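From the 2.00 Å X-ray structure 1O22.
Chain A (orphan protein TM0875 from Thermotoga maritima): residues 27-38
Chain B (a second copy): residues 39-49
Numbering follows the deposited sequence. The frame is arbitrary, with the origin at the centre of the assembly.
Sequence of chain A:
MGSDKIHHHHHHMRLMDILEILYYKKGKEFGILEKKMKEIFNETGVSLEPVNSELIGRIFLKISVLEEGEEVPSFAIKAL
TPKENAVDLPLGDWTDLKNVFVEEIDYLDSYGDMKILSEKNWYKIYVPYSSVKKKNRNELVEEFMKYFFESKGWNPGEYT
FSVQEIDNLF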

# COMPACT_ATOMS: atom_id res chain seq x y z
N GLY A 27 1.80 -17.70 -23.62
CA GLY A 27 2.62 -17.65 -24.80
C GLY A 27 3.85 -16.78 -24.72
O GLY A 27 4.81 -17.01 -25.45
N LYS A 28 3.86 -15.79 -23.81
CA LYS A 28 5.01 -14.91 -23.67
C LYS A 28 6.15 -15.62 -22.93
O LYS A 28 5.93 -16.29 -21.91
CB LYS A 28 4.63 -13.61 -22.97
CG LYS A 28 5.73 -12.56 -23.12
CD LYS A 28 5.27 -11.16 -22.89
CE LYS A 28 6.45 -10.19 -22.86
NZ LYS A 28 7.12 -10.09 -24.18
N GLU A 29 7.35 -15.51 -23.47
CA GLU A 29 8.52 -16.09 -22.88
C GLU A 29 9.26 -14.97 -22.18
O GLU A 29 9.43 -13.87 -22.72
CB GLU A 29 9.41 -16.75 -23.93
CG GLU A 29 8.87 -18.10 -24.44
CD GLU A 29 8.61 -19.11 -23.32
OE1 GLU A 29 9.48 -19.24 -22.41
OE2 GLU A 29 7.53 -19.77 -23.36
N PHE A 30 9.73 -15.29 -20.97
CA PHE A 30 10.40 -14.33 -20.11
C PHE A 30 11.85 -14.64 -19.83
O PHE A 30 12.49 -13.93 -19.08
CB PHE A 30 9.63 -14.19 -18.81
CG PHE A 30 8.27 -13.63 -19.00
CD1 PHE A 30 8.10 -12.29 -19.23
CD2 PHE A 30 7.16 -14.46 -19.00
CE1 PHE A 30 6.85 -11.75 -19.44
CE2 PHE A 30 5.91 -13.92 -19.19
CZ PHE A 30 5.76 -12.56 -19.41
N GLY A 31 12.39 -15.66 -20.48
CA GLY A 31 13.74 -16.09 -20.21
C GLY A 31 14.78 -15.04 -20.55
O GLY A 31 15.74 -14.87 -19.80
N ILE A 32 14.63 -14.34 -21.68
CA ILE A 32 15.61 -13.32 -22.02
C ILE A 32 15.44 -12.08 -21.10
O ILE A 32 16.42 -11.39 -20.84
CB ILE A 32 15.62 -12.96 -23.54
CG2 ILE A 32 14.85 -11.70 -23.85
N LEU A 33 14.22 -11.81 -20.63
CA LEU A 33 13.97 -10.73 -19.67
C LEU A 33 14.77 -11.02 -18.38
O LEU A 33 15.54 -10.19 -17.94
CB LEU A 33 12.48 -10.61 -19.32
CG LEU A 33 12.08 -9.55 -18.28
CD1 LEU A 33 12.25 -8.17 -18.85
CD2 LEU A 33 10.64 -9.73 -17.82
N GLU A 34 14.59 -12.22 -17.84
CA GLU A 34 15.24 -12.66 -16.62
C GLU A 34 16.77 -12.64 -16.74
O GLU A 34 17.45 -12.28 -15.77
CB GLU A 34 14.77 -14.05 -16.23
CG GLU A 34 13.30 -14.08 -15.85
CD GLU A 34 12.69 -15.48 -15.94
OE1 GLU A 34 13.45 -16.48 -15.98
OE2 GLU A 34 11.44 -15.58 -15.97
N LYS A 35 17.28 -13.00 -17.92
CA LYS A 35 18.73 -13.01 -18.15
C LYS A 35 19.26 -11.59 -18.17
O LYS A 35 20.30 -11.32 -17.59
CB LYS A 35 19.13 -13.75 -19.45
CG LYS A 35 20.63 -13.62 -19.78
CD LYS A 35 21.26 -14.88 -20.39
CE LYS A 35 22.78 -14.94 -20.10
NZ LYS A 35 23.38 -16.28 -20.34
N LYS A 36 18.53 -10.68 -18.82
CA LYS A 36 18.94 -9.28 -18.90
C LYS A 36 18.80 -8.57 -17.54
O LYS A 36 19.61 -7.73 -17.24
CB LYS A 36 18.19 -8.53 -20.02
CG LYS A 36 18.60 -9.04 -21.42
CD LYS A 36 18.25 -8.09 -22.57
CE LYS A 36 18.99 -8.51 -23.86
NZ LYS A 36 19.10 -7.39 -24.84
N MSE A 37 17.83 -8.96 -16.72
CA MSE A 37 17.68 -8.39 -15.36
C MSE A 37 18.86 -8.77 -14.52
O MSE A 37 19.40 -7.95 -13.79
CB MSE A 37 16.42 -8.93 -14.68
CG MSE A 37 15.12 -8.36 -15.23
SE MSE A 37 13.53 -9.27 -14.46
CE MSE A 37 14.20 -9.48 -12.66
N LYS A 38 19.27 -10.05 -14.61
CA LYS A 38 20.43 -10.53 -13.89
C LYS A 38 21.73 -9.85 -14.37
O LYS A 38 22.54 -9.42 -13.56
CB LYS A 38 20.53 -12.05 -13.95
CG LYS A 38 21.73 -12.58 -13.13
CD LYS A 38 21.46 -13.98 -12.55
CE LYS A 38 20.49 -13.92 -11.37
NZ LYS A 38 20.92 -12.99 -10.28
N GLU B 39 16.04 -0.19 -23.74
CA GLU B 39 16.31 -1.31 -24.63
C GLU B 39 15.45 -2.55 -24.33
O GLU B 39 14.92 -3.17 -25.24
CB GLU B 39 17.79 -1.66 -24.59
CG GLU B 39 18.68 -0.62 -25.28
CD GLU B 39 20.18 -0.83 -25.04
OE1 GLU B 39 20.97 0.08 -25.38
OE2 GLU B 39 20.56 -1.91 -24.50
N ILE B 40 15.35 -2.93 -23.05
CA ILE B 40 14.54 -4.09 -22.65
C ILE B 40 13.06 -3.87 -22.95
O ILE B 40 12.40 -4.78 -23.40
CB ILE B 40 14.73 -4.42 -21.16
CG1 ILE B 40 16.17 -4.89 -20.90
CG2 ILE B 40 13.73 -5.49 -20.70
CD1 ILE B 40 16.52 -5.01 -19.44
N PHE B 41 12.55 -2.67 -22.69
CA PHE B 41 11.17 -2.30 -23.05
C PHE B 41 10.89 -2.38 -24.52
O PHE B 41 9.80 -2.84 -24.92
CB PHE B 41 10.83 -0.89 -22.54
CG PHE B 41 9.44 -0.45 -22.89
CD1 PHE B 41 8.33 -1.11 -22.36
CD2 PHE B 41 9.23 0.59 -23.78
CE1 PHE B 41 7.04 -0.71 -22.68
CE2 PHE B 41 7.93 1.00 -24.10
CZ PHE B 41 6.84 0.35 -23.55
N ASN B 42 11.84 -1.95 -25.35
CA ASN B 42 11.63 -1.94 -26.80
C ASN B 42 11.67 -3.38 -27.40
O ASN B 42 11.08 -3.64 -28.43
CB ASN B 42 12.67 -1.05 -27.50
CG ASN B 42 12.45 0.46 -27.24
OD1 ASN B 42 11.36 0.91 -26.89
ND2 ASN B 42 13.50 1.24 -27.45
N GLU B 43 12.36 -4.29 -26.72
CA GLU B 43 12.52 -5.68 -27.18
C GLU B 43 11.39 -6.60 -26.63
O GLU B 43 10.74 -7.34 -27.40
CB GLU B 43 13.90 -6.16 -26.72
CG GLU B 43 14.22 -7.61 -27.03
CD GLU B 43 15.69 -7.94 -26.79
OE1 GLU B 43 16.37 -7.14 -26.09
OE2 GLU B 43 16.15 -8.98 -27.31
N THR B 44 11.15 -6.51 -25.32
CA THR B 44 10.19 -7.38 -24.61
C THR B 44 8.79 -6.77 -24.39
O THR B 44 7.81 -7.48 -24.14
CB THR B 44 10.79 -7.84 -23.25
OG1 THR B 44 10.86 -6.74 -22.32
CG2 THR B 44 12.28 -8.27 -23.41
N GLY B 45 8.71 -5.45 -24.44
CA GLY B 45 7.47 -4.76 -24.14
C GLY B 45 7.22 -4.66 -22.64
O GLY B 45 6.14 -4.26 -22.21
N VAL B 46 8.23 -5.02 -21.85
CA VAL B 46 8.14 -5.06 -20.39
C VAL B 46 8.96 -3.93 -19.86
O VAL B 46 10.18 -3.82 -20.17
CB VAL B 46 8.65 -6.42 -19.79
CG1 VAL B 46 8.64 -6.39 -18.27
CG2 VAL B 46 7.80 -7.55 -20.26
N SER B 47 8.30 -3.06 -19.10
CA SER B 47 8.97 -1.97 -18.42
C SER B 47 9.45 -2.40 -17.03
O SER B 47 8.67 -2.90 -16.24
CB SER B 47 8.10 -0.72 -18.33
OG SER B 47 8.81 0.23 -17.53
N LEU B 48 10.76 -2.25 -16.78
CA LEU B 48 11.39 -2.62 -15.53
C LEU B 48 11.69 -1.35 -14.74
O LEU B 48 12.06 -0.34 -15.32
CB LEU B 48 12.67 -3.37 -15.81
CG LEU B 48 12.56 -4.68 -16.56
CD1 LEU B 48 13.94 -5.21 -16.96
CD2 LEU B 48 11.82 -5.72 -15.75
N GLU B 49 11.46 -1.39 -13.43
CA GLU B 49 11.77 -0.32 -12.51
C GLU B 49 12.58 -0.90 -11.33
O GLU B 49 12.34 -2.04 -10.90
CB GLU B 49 10.49 0.31 -11.92
CG GLU B 49 9.70 1.25 -12.84
CD GLU B 49 10.28 2.65 -12.92
OE1 GLU B 49 10.54 3.28 -11.86
OE2 GLU B 49 10.48 3.13 -14.07

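How does A:Leu33 come to sit at the middle of the apolar contact when its CA-to-CB bond points only sideways to the other chain? Its rotamer, chi1 t and chi2 p, brings the end of the side chain nearer, so that both methyls meet chain B. CD1 of A:Leu33 lies 3.6 Å from CG2 of B:Ile40 and 3.9 Å from CD1 of B:Leu48, while CD2 of A:Leu33 is 3.9 Å from CG1 of B:Val46. One leucine thus touches residues from the end of a helix, the turn after it and the start of a strand. A:Met37, a selenomethionine one helical turn later, adds to this packing: its CG is 3.8 Å from CD1 of B:Leu48, a methyl that also meets A:Leu33.

What does the long side chain of A:Lys28 reach for? Its CB points toward chain B, and chi1, chi2 and chi3 are all t, so the chain runs out nearly extended before chi4, at 66°, turns the amino group at its end. NZ of A:Lys28 then donates a hydrogen bond to the backbone O of B:Thr44, with 2.7 Å between them. This carbonyl lies at the last residue of the chain B helix, just before B:Gly45 leaves helical geometry with positive phi. The aliphatic part of the lysine is not idle, since CE of A:Lys28 packs 3.9 Å from CG2 of B:Val46. The same valine methyl lies near the plane of the A:Phe30 ring, at its edge, with CG2 of B:Val46 4.4 Å from CE1 of A:Phe30.

Why is B:Thr44 in the p rotamer, although it lies against an apolar neighbour? With chi1 at 71°, its hydroxyl turns back to its own chain, where OG1 of B:Thr44 donates to O of B:Ile40 at 2.7 Å. The same OG1 of B:Thr44 accepts from N of B:Val46 at 3.2 Å, tying the end of the helix to the segment that follows. The hydroxyl's polar needs are therefore met within chain B, and CD1 of A:Leu33 can lie 4.0 Å from OG1 of B:Thr44 without being asked for a hydrogen bond. The threonine methyl faces another aliphatic group: CG2 of B:Thr44 is 4.3 Å from CG2 of A:Ile32, whose CG1 and CD1 are not modelled.

How do A:Lys36 and B:Glu43 find each other across helices that run almost antiparallel, at 173°, with axes 11.0 Å apart at closest approach? Both CA-to-CB bonds point toward the opposing chain, and both side chains are largely extended. A:Lys36 begins with chi1 m and continues t through chi4; B:Glu43 has chi1 and chi2 both t. Together they bridge the gap, and NZ of A:Lys36 donates to OE1 of B:Glu43 at 3.0 Å in a salt bridge. Nearer the backbone the lysine makes an apolar approach, with CB of A:Lys36 3.9 Å from CD1 of B:Ile40, so the charged pair extends contacts begun by aliphatic carbon.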